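Local coordinates for protein glycoside hydrolase family 81 (Clostridium thermocellum, PDB 6FOP) that probably hydrolyses beta-1,3-glucans such as laminarin, as a family 81 glycoside hydrolase linked to the cellulosome of its organism, at residues A[430-435]-A[687-692]; A[239-244]-A[524-529]; A[355-360]-A[367-372]. All blocks are in the same frame, centred on the assembly; numbering follows the deposited sequence. Where two conformers were deposited one is given.

Contact 1: A[430-435]-A[687-692]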
loop_
_atom_site.group_PDB
_atom_site.type_symbol
_atom_site.label_atom_id
_atom_site.label_comp_id
_atom_site.label_asym_id
_atom_site.label_seq_id
_atom_site.Cartn_x
_atom_site.Cartn_y
_atom_site.Cartn_z
ATOM N N ILE A 430 -4.529 -15.488 -18.718
ATOM C CA ILE A 430 -4.321 -15.731 -20.140
ATOM C C ILE A 430 -2.854 -16.065 -20.415
ATOM O O ILE A 430 -2.557 -17.029 -21.146
ATOM C CB ILE A 430 -4.813 -14.576 -21.014
ATOM C CG1 ILE A 430 -6.309 -14.390 -20.859
ATOM C CG2 ILE A 430 -4.444 -14.800 -22.470
ATOM C CD1 ILE A 430 -6.808 -13.088 -21.377
ATOM N N ALA A 431 -1.938 -15.287 -19.844
ATOM C CA ALA A 431 -0.499 -15.525 -20.065
ATOM C C ALA A 431 0.006 -16.907 -19.686
ATOM O O ALA A 431 0.867 -17.466 -20.363
ATOM C CB ALA A 431 0.308 -14.452 -19.363
ATOM N N LEU A 432 -0.570 -17.473 -18.627
ATOM C CA LEU A 432 -0.209 -18.820 -18.167
ATOM C C LEU A 432 -0.615 -19.885 -19.197
ATOM O O LEU A 432 -0.040 -20.967 -19.217
ATOM C CB LEU A 432 -0.878 -19.124 -16.818
ATOM C CG LEU A 432 -0.289 -18.347 -15.650
ATOM C CD1 LEU A 432 -1.238 -18.384 -14.449
ATOM C CD2 LEU A 432 1.084 -18.892 -15.279
ATOM N N ARG A 433 -1.582 -19.551 -20.047
ATOM C CA ARG A 433 -2.141 -20.462 -21.040
ATOM C C ARG A 433 -1.732 -20.158 -22.467
ATOM O O ARG A 433 -1.842 -21.017 -23.335
ATOM C CB ARG A 433 -3.663 -20.428 -20.937
ATOM C CG ARG A 433 -4.181 -20.961 -19.613
ATOM C CD ARG A 433 -5.588 -20.501 -19.356
ATOM N NE ARG A 433 -6.141 -21.154 -18.178
ATOM C CZ ARG A 433 -5.927 -20.785 -16.908
ATOM N NH1 ARG A 433 -5.201 -19.721 -16.630
ATOM N NH2 ARG A 433 -6.465 -21.447 -15.911
ATOM N N ASP A 434 -1.264 -18.947 -22.730
ATOM C CA ASP A 434 -1.099 -18.483 -24.086
ATOM C C ASP A 434 0.053 -17.480 -24.096
ATOM O O ASP A 434 -0.167 -16.266 -23.935
ATOM C CB ASP A 434 -2.384 -17.888 -24.631
ATOM C CG ASP A 434 -2.289 -17.496 -26.070
ATOM O OD1 ASP A 434 -1.171 -17.437 -26.609
ATOM O OD2 ASP A 434 -3.352 -17.195 -26.660
ATOM N N PRO A 435 1.289 -18.002 -24.237
ATOM C CA PRO A 435 2.457 -17.134 -24.286
ATOM C C PRO A 435 2.476 -16.202 -25.492
ATOM O O PRO A 435 3.123 -15.154 -25.457
ATOM C CB PRO A 435 3.632 -18.127 -24.324
ATOM C CG PRO A 435 3.081 -19.347 -24.978
ATOM C CD PRO A 435 1.635 -19.404 -24.563
ATOM N N TYR A 687 2.983 -24.870 -8.853
ATOM C CA TYR A 687 2.724 -24.596 -10.246
ATOM C C TYR A 687 4.039 -24.241 -10.917
ATOM O O TYR A 687 4.772 -23.357 -10.447
ATOM C CB TYR A 687 1.690 -23.482 -10.481
ATOM C CG TYR A 687 1.335 -23.434 -11.952
ATOM C CD1 TYR A 687 0.493 -24.390 -12.505
ATOM C CD2 TYR A 687 1.923 -22.539 -12.822
ATOM C CE1 TYR A 687 0.230 -24.422 -13.854
ATOM C CE2 TYR A 687 1.653 -22.571 -14.188
ATOM C CZ TYR A 687 0.796 -23.517 -14.697
ATOM O OH TYR A 687 0.524 -23.575 -16.046
ATOM N N ASN A 688 4.357 -24.924 -12.007
ATOM C CA ASN A 688 5.520 -24.608 -12.834
ATOM C C ASN A 688 5.060 -23.883 -14.074
ATOM O O ASN A 688 4.512 -24.507 -14.984
ATOM C CB ASN A 688 6.258 -25.905 -13.189
ATOM C CG ASN A 688 7.485 -25.689 -14.047
ATOM O OD1 ASN A 688 7.850 -24.556 -14.414
ATOM N ND2 ASN A 688 8.145 -26.796 -14.373
ATOM N N ALA A 689 5.312 -22.580 -14.124
ATOM C CA ALA A 689 4.934 -21.751 -15.257
ATOM C C ALA A 689 6.017 -21.700 -16.343
ATOM O O ALA A 689 5.849 -21.005 -17.334
ATOM C CB ALA A 689 4.613 -20.347 -14.788
ATOM N N SER A 690 7.123 -22.398 -16.147
ATOM C CA SER A 690 8.233 -22.373 -17.117
ATOM C C SER A 690 8.089 -23.495 -18.128
ATOM O O SER A 690 7.273 -24.406 -17.952
ATOM C CB SER A 690 9.574 -22.480 -16.397
ATOM O OG SER A 690 9.898 -23.813 -16.074
ATOM N N SER A 691 8.932 -23.453 -19.156
ATOM C CA SER A 691 8.938 -24.466 -20.201
ATOM C C SER A 691 9.880 -25.635 -19.933
ATOM O O SER A 691 10.016 -26.509 -20.793
ATOM C CB SER A 691 9.276 -23.819 -21.542
ATOM O OG SER A 691 8.208 -22.974 -21.924
ATOM N N SER A 692 10.518 -25.662 -18.764
ATOM C CA SER A 692 11.385 -26.780 -18.347
ATOM C C SER A 692 10.834 -27.402 -17.073
ATOM O O SER A 692 10.265 -26.697 -16.224
ATOM C CB SER A 692 12.801 -26.276 -18.042
ATOM O OG SER A 692 13.356 -25.574 -19.132
HETATM O O HOH W 1 2.016 -21.957 -17.663
#
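Leu432 CD2 reaches across to two partners, lying 3.8 Å from Ala689 CB and 3.9 Å from Tyr687 CE2. The methyl meets the tyrosine ring obliquely, at one ortho carbon of the phenol, and the two side chains slide past one another in opposite directions. A branched leucine suits this place because one of its methyls can touch a small residue and an aromatic ring together, and the small methyl of Ala689 lets the loop come close. In Tyr687, CG stands anti to the backbone N (chi1 -171°), which sends the ring off the strand toward the helix and brings its hydroxyl near the helix backbone. A water completes the contact there: it donates to Leu432 O at 2.8 Å and lies 2.7 Å from Tyr687 OH, at the edge of the ring and in its plane. The helix carbonyl and the phenol are thus joined through solvent, without any direct hydrogen bond between the two segments.

Behind Ala689 the loop is fixed by Asn688. Its OD1 takes Ser690 N at 2.9 Å, from above the carbonyl plane, and Ser690 OG at 2.7 Å, in that plane and on a lone pair. Its ND2 points almost straight at Ser692 O, 2.8 Å away with an N-H...O angle of 169°. Both ends of the amide are therefore engaged, and Ala689 is held inside the turn they make. Pro307 packs on both Leu432 and Tyr687, while Ala510 of helix 494-511 touches Leu432. The arrangement is an Asx turn that ends strand 681-688 of the C-terminal antiparallel sheet and packs against the last turn of helix 416-433, in the helical part of the enzyme.

Contact 2: A[239-244]-A[524-529]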
loop_
_atom_site.group_PDB
_atom_site.type_symbol
_atom_site.label_atom_id
_atom_site.label_comp_id
_atom_site.label_asym_id
_atom_site.label_seq_id
_atom_site.Cartn_x
_atom_site.Cartn_y
_atom_site.Cartn_z
ATOM N N SER A 239 13.480 -18.292 -0.362
ATOM C CA SER A 239 12.090 -17.851 -0.243
ATOM C C SER A 239 11.950 -16.639 0.681
ATOM O O SER A 239 11.054 -16.576 1.506
ATOM C CB SER A 239 11.161 -19.009 0.180
ATOM O OG SER A 239 9.811 -18.736 -0.172
ATOM N N THR A 240 12.825 -15.658 0.480
ATOM C CA THR A 240 12.820 -14.425 1.280
ATOM C C THR A 240 12.723 -13.201 0.385
ATOM O O THR A 240 13.105 -13.229 -0.781
ATOM C CB THR A 240 14.080 -14.264 2.139
ATOM O OG1 THR A 240 15.236 -14.288 1.286
ATOM C CG2 THR A 240 14.159 -15.342 3.172
ATOM N N LEU A 241 12.219 -12.127 0.975
ATOM C CA LEU A 241 12.132 -10.831 0.317
ATOM C C LEU A 241 12.820 -9.807 1.217
ATOM O O LEU A 241 12.378 -9.571 2.339
ATOM C CB LEU A 241 10.666 -10.497 0.062
ATOM C CG LEU A 241 10.274 -9.319 -0.818
ATOM C CD1 LEU A 241 10.467 -8.033 -0.060
ATOM C CD2 LEU A 241 11.035 -9.307 -2.120
ATOM N N THR A 242 13.928 -9.258 0.725
ATOM C CA THR A 242 14.724 -8.278 1.426
ATOM C C THR A 242 14.468 -6.894 0.864
ATOM O O THR A 242 14.448 -6.710 -0.354
ATOM C CB THR A 242 16.200 -8.622 1.273
ATOM O OG1 THR A 242 16.447 -9.894 1.872
ATOM C CG2 THR A 242 17.080 -7.574 1.964
ATOM N N THR A 243 14.241 -5.938 1.757
ATOM C CA THR A 243 14.098 -4.526 1.364
ATOM C C THR A 243 15.142 -3.704 2.121
ATOM O O THR A 243 15.278 -3.869 3.339
ATOM C CB THR A 243 12.713 -3.967 1.711
ATOM O OG1 THR A 243 11.707 -4.854 1.186
ATOM C CG2 THR A 243 12.516 -2.574 1.107
ATOM N N THR A 244 15.879 -2.875 1.386
ATOM C CA THR A 244 16.837 -1.930 1.962
ATOM C C THR A 244 16.239 -0.529 1.866
ATOM O O THR A 244 15.679 -0.167 0.837
ATOM C CB THR A 244 18.205 -2.070 1.257
ATOM O OG1 THR A 244 18.649 -3.423 1.421
ATOM C CG2 THR A 244 19.273 -1.176 1.866
ATOM N N TYR A 524 3.492 -7.655 -2.730
ATOM C CA TYR A 524 2.619 -8.610 -2.078
ATOM C C TYR A 524 3.073 -8.931 -0.668
ATOM O O TYR A 524 2.300 -8.845 0.296
ATOM C CB TYR A 524 2.579 -9.895 -2.928
ATOM C CG TYR A 524 1.805 -11.039 -2.310
ATOM C CD1 TYR A 524 0.425 -11.145 -2.441
ATOM C CD2 TYR A 524 2.457 -12.002 -1.563
ATOM C CE1 TYR A 524 -0.265 -12.200 -1.844
ATOM C CE2 TYR A 524 1.771 -13.063 -0.992
ATOM C CZ TYR A 524 0.412 -13.155 -1.128
ATOM O OH TYR A 524 -0.247 -14.203 -0.547
ATOM N N THR A 525 4.334 -9.319 -0.528
ATOM C CA THR A 525 4.849 -9.738 0.760
ATOM C C THR A 525 4.791 -8.597 1.770
ATOM O O THR A 525 4.393 -8.774 2.918
ATOM C CB THR A 525 6.272 -10.288 0.584
ATOM O OG1 THR A 525 6.264 -11.354 -0.405
ATOM C CG2 THR A 525 6.803 -10.837 1.878
ATOM N N THR A 526 5.183 -7.402 1.313
ATOM C CA THR A 526 5.213 -6.270 2.233
ATOM C C THR A 526 3.782 -5.853 2.628
ATOM O O THR A 526 3.506 -5.664 3.817
ATOM C CB THR A 526 5.965 -5.101 1.624
ATOM O OG1 THR A 526 7.280 -5.506 1.232
ATOM C CG2 THR A 526 6.084 -3.979 2.659
ATOM N N GLU A 527 2.858 -5.729 1.659
ATOM C CA GLU A 527 1.497 -5.367 2.015
ATOM C C GLU A 527 0.872 -6.349 2.986
ATOM O O GLU A 527 0.198 -5.948 3.943
ATOM C CB GLU A 527 0.634 -5.127 0.770
ATOM C CG GLU A 527 -0.675 -4.418 1.098
ATOM C CD GLU A 527 -0.936 -3.107 0.365
ATOM O OE1 GLU A 527 -0.262 -2.817 -0.659
ATOM O OE2 GLU A 527 -1.804 -2.338 0.854
ATOM N N VAL A 528 1.129 -7.634 2.780
ATOM C CA VAL A 528 0.598 -8.638 3.696
ATOM C C VAL A 528 1.135 -8.383 5.123
ATOM O O VAL A 528 0.385 -8.454 6.104
ATOM C CB VAL A 528 0.945 -10.057 3.216
ATOM C CG1 VAL A 528 0.711 -11.079 4.325
ATOM C CG2 VAL A 528 0.084 -10.417 1.987
ATOM N N GLU A 529 2.428 -8.094 5.229
ATOM C CA GLU A 529 3.022 -7.830 6.557
ATOM C C GLU A 529 2.368 -6.606 7.216
ATOM O O GLU A 529 2.036 -6.634 8.422
ATOM C CB GLU A 529 4.522 -7.596 6.446
ATOM C CG GLU A 529 5.306 -8.830 6.089
ATOM C CD GLU A 529 5.410 -9.850 7.210
ATOM O OE1 GLU A 529 5.369 -9.476 8.411
ATOM O OE2 GLU A 529 5.600 -11.030 6.895
HETATM O O HOH W 2 9.318 -3.885 2.123
#
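Strand-on-helix packing is the element here: strand 240-244 lies almost at right angles across helix 524-529, their axes 9.8 Å apart at closest approach and 83° apart in direction. Leu241 and Thr243, two residues apart on the strand, both turn their side chains to the helix, as the two-residue repeat of a beta strand requires. Leu241 CB comes within 4.3 Å of Thr525 CG2, although Thr525 was modelled in two conformers and this approach is correspondingly less certain. With CG anti to the backbone N (chi1 -170°), Leu241 extends over the helix and brings CD1 to 4.3 Å from Thr526 OG1. No direct hydrogen bond joins the two segments here; a water links the hydroxyls instead. It sits 2.7 Å from Thr243 OG1 and donates to Thr526 OG1 at 2.8 Å.

Threonine serves well at the helix surface because its hydroxyl can fold back on the preceding turn while its methyl remains available for packing. Thr526 OG1 is bonded to Tyr522 O and Thr525 OG1 to Ile521 O, so these buried hydroxyls are satisfied within their own helix. On another side of the helix, Val528 CG2 lies 4.1 Å above the ring plane of Tyr524, over its centre, one turn further on.

At the start of the strand, Ser239 and Thr240 both face Asn235 in a G1 beta bulge, where the chain turns back from strand 223-235. Strand 240-251 is the middle of a three-stranded antiparallel sheet, between 223-235 and 295-301. Tyr300 of the latter also touches Thr525 and Glu529, and Tyr524 packs against helix 494-511, so helix 514-534 lies between that helix and the sheet.

Contact 3: A[355-360]-A[367-372]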
loop_
_atom_site.group_PDB
_atom_site.type_symbol
_atom_site.label_atom_id
_atom_site.label_comp_id
_atom_site.label_asym_id
_atom_site.label_seq_id
_atom_site.Cartn_x
_atom_site.Cartn_y
_atom_site.Cartn_z
ATOM N N ILE A 355 -11.285 -23.894 -12.801
ATOM C CA ILE A 355 -12.229 -24.890 -12.304
ATOM C C ILE A 355 -12.905 -25.565 -13.508
ATOM O O ILE A 355 -13.043 -26.802 -13.550
ATOM C CB ILE A 355 -13.235 -24.256 -11.333
ATOM C CG1 ILE A 355 -12.489 -23.621 -10.147
ATOM C CG2 ILE A 355 -14.260 -25.282 -10.858
ATOM C CD1 ILE A 355 -13.333 -22.752 -9.242
ATOM N N ALA A 356 -13.350 -24.761 -14.478
ATOM C CA ALA A 356 -13.869 -25.327 -15.725
ATOM C C ALA A 356 -12.888 -26.298 -16.390
ATOM O O ALA A 356 -13.277 -27.394 -16.852
ATOM C CB ALA A 356 -14.269 -24.246 -16.707
ATOM N N GLU A 357 -11.617 -25.923 -16.424
ATOM C CA GLU A 357 -10.590 -26.761 -17.030
ATOM C C GLU A 357 -10.415 -28.067 -16.257
ATOM O O GLU A 357 -10.359 -29.163 -16.855
ATOM C CB GLU A 357 -9.253 -26.022 -17.090
ATOM C CG GLU A 357 -9.270 -24.856 -18.060
ATOM C CD GLU A 357 -8.099 -23.935 -17.954
ATOM O OE1 GLU A 357 -7.488 -23.894 -16.872
ATOM O OE2 GLU A 357 -7.841 -23.222 -18.955
ATOM N N GLN A 358 -10.399 -27.985 -14.934
ATOM C CA GLN A 358 -10.262 -29.195 -14.077
ATOM C C GLN A 358 -11.403 -30.185 -14.305
ATOM O O GLN A 358 -11.196 -31.401 -14.234
ATOM C CB GLN A 358 -10.220 -28.812 -12.600
ATOM C CG GLN A 358 -8.932 -28.102 -12.212
ATOM C CD GLN A 358 -8.981 -27.474 -10.834
ATOM O OE1 GLN A 358 -9.975 -27.533 -10.117
ATOM N NE2 GLN A 358 -7.893 -26.837 -10.470
ATOM N N LEU A 359 -12.597 -29.652 -14.565
ATOM C CA LEU A 359 -13.766 -30.493 -14.792
ATOM C C LEU A 359 -13.871 -31.030 -16.197
ATOM O O LEU A 359 -14.725 -31.887 -16.445
ATOM C CB LEU A 359 -15.029 -29.708 -14.459
ATOM C CG LEU A 359 -15.218 -29.377 -12.983
ATOM C CD1 LEU A 359 -16.210 -28.238 -12.858
ATOM C CD2 LEU A 359 -15.725 -30.568 -12.197
ATOM N N GLY A 360 -13.056 -30.536 -17.119
ATOM C CA GLY A 360 -13.181 -30.910 -18.536
ATOM C C GLY A 360 -14.350 -30.223 -19.220
ATOM O O GLY A 360 -14.821 -30.671 -20.264
ATOM N N ARG A 367 -15.935 -20.176 -23.232
ATOM C CA ARG A 367 -16.729 -18.962 -23.043
ATOM C C ARG A 367 -15.972 -17.952 -22.148
ATOM O O ARG A 367 -15.941 -16.764 -22.418
ATOM C CB ARG A 367 -18.098 -19.279 -22.450
ATOM C CG ARG A 367 -19.032 -19.862 -23.496
ATOM C CD ARG A 367 -20.499 -19.589 -23.216
ATOM N NE ARG A 367 -20.813 -18.174 -22.969
ATOM C CZ ARG A 367 -22.056 -17.684 -22.858
ATOM N NH1 ARG A 367 -23.138 -18.473 -22.995
ATOM N NH2 ARG A 367 -22.222 -16.396 -22.600
ATOM N N PHE A 368 -15.349 -18.469 -21.098
ATOM C CA PHE A 368 -14.631 -17.606 -20.165
ATOM C C PHE A 368 -13.420 -16.974 -20.846
ATOM O O PHE A 368 -13.256 -15.754 -20.806
ATOM C CB PHE A 368 -14.177 -18.399 -18.926
ATOM C CG PHE A 368 -15.296 -18.952 -18.063
ATOM C CD1 PHE A 368 -16.517 -18.328 -17.969
ATOM C CD2 PHE A 368 -15.089 -20.098 -17.303
ATOM C CE1 PHE A 368 -17.518 -18.838 -17.164
ATOM C CE2 PHE A 368 -16.095 -20.590 -16.488
ATOM C CZ PHE A 368 -17.306 -19.967 -16.447
ATOM N N ILE A 369 -12.558 -17.794 -21.449
ATOM C CA ILE A 369 -11.328 -17.311 -22.137
ATOM C C ILE A 369 -11.667 -16.352 -23.244
ATOM O O ILE A 369 -11.009 -15.327 -23.426
ATOM C CB ILE A 369 -10.457 -18.450 -22.724
ATOM C CG1 ILE A 369 -9.829 -19.224 -21.581
ATOM C CG2 ILE A 369 -9.348 -17.905 -23.633
ATOM C CD1 ILE A 369 -9.012 -20.436 -21.975
ATOM N N SER A 370 -12.691 -16.680 -24.039
ATOM C CA SER A 370 -13.092 -15.827 -25.160
ATOM C C SER A 370 -13.473 -14.434 -24.682
ATOM O O SER A 370 -13.077 -13.427 -25.268
ATOM C CB SER A 370 -14.270 -16.438 -25.924
ATOM O OG SER A 370 -14.724 -15.580 -26.956
ATOM N N PHE A 371 -14.284 -14.374 -23.622
ATOM C CA PHE A 371 -14.700 -13.079 -23.087
ATOM C C PHE A 371 -13.528 -12.325 -22.451
ATOM O O PHE A 371 -13.401 -11.119 -22.644
ATOM C CB PHE A 371 -15.886 -13.175 -22.110
ATOM C CG PHE A 371 -16.485 -11.826 -21.806
ATOM C CD1 PHE A 371 -17.330 -11.231 -22.721
ATOM C CD2 PHE A 371 -16.130 -11.112 -20.673
ATOM C CE1 PHE A 371 -17.879 -9.985 -22.501
ATOM C CE2 PHE A 371 -16.698 -9.862 -20.436
ATOM C CZ PHE A 371 -17.560 -9.301 -21.345
ATOM N N MET A 372 -12.672 -13.047 -21.735
ATOM C CA MET A 372 -11.510 -12.417 -21.139
ATOM C C MET A 372 -10.624 -11.795 -22.221
ATOM O O MET A 372 -10.229 -10.631 -22.141
ATOM C CB MET A 372 -10.705 -13.428 -20.318
ATOM C CG MET A 372 -11.431 -13.854 -19.057
ATOM S SD MET A 372 -10.798 -15.391 -18.327
ATOM C CE MET A 372 -9.219 -14.822 -17.664
#
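The Phe368 ring meets Ala356 obliquely, with CE2 4.1 Å from Ala356 CB. Leu349 of helix 339-359, Leu327 of helix 317-329 and Ala331 of the loop that follows it also pack round this phenylalanine. The two helices, 339-359 and 362-379, run in roughly opposite directions and are joined by a very short turn, making an alpha-helical hairpin, consistent with the clan of six-hairpin glycosidases to which the domain belongs.

The backbones stand well apart at this level, the CA atoms of Ala356 and Phe368 being 8.9 Å from each other. A large ring opposite a small methyl suits such a spacing: the aromatic group spans most of the distance and alanine leaves room for it. Phe368 takes chi1 -64°, with CG anti to the carbonyl carbon, and this carries the ring toward the neighbouring helix. Ala356 is shared as well, since Ile324 of helix 317-329 touches it, and Ile355 beside it turns to Leu320 and Ile324. Three helices thus meet round the hairpin.

Toward its more open side the contact becomes mixed. Glu357 OE2 lies 4.3 Å from Ile369 CD1, an approach that is doubtful in detail because Ile369 has two conformers, and Ile369 also packs on Leu353. The carboxylate has its main partner in a fourth helix, 416-433, where Arg433 NE forms a salt bridge to OE2, so the charge of this partly exposed glutamate is paired. Beyond Leu359 the first helix closes in a Schellman motif, where Gly360 readily adopts the positive phi of 76° and its N bonds back to Glu357 O at 3.0 Å.

From the N terminus, segment 239-244 opens contact 2 in the three-stranded sheet. Before its partner arrives, 355-360 and 367-372 close contact 3, a short helical hairpin. Segment 430-435 then opens contact 1, helix 514-534 closes contact 2 at 524-529, and the loop at 687-692 closes contact 1, so contacts 1 and 2 cross. Contact 3 lies wholly within the span of contact 2 and is finished before contact 1 begins. Contacts 1 and 3 touch: besides the ion pair between them, Ile430 CD1 packs 4.1 Å from Met372 CB. Contact 2 stands apart, joining the sheet to the helical domain; contact 1 ties in the C-terminal sheet.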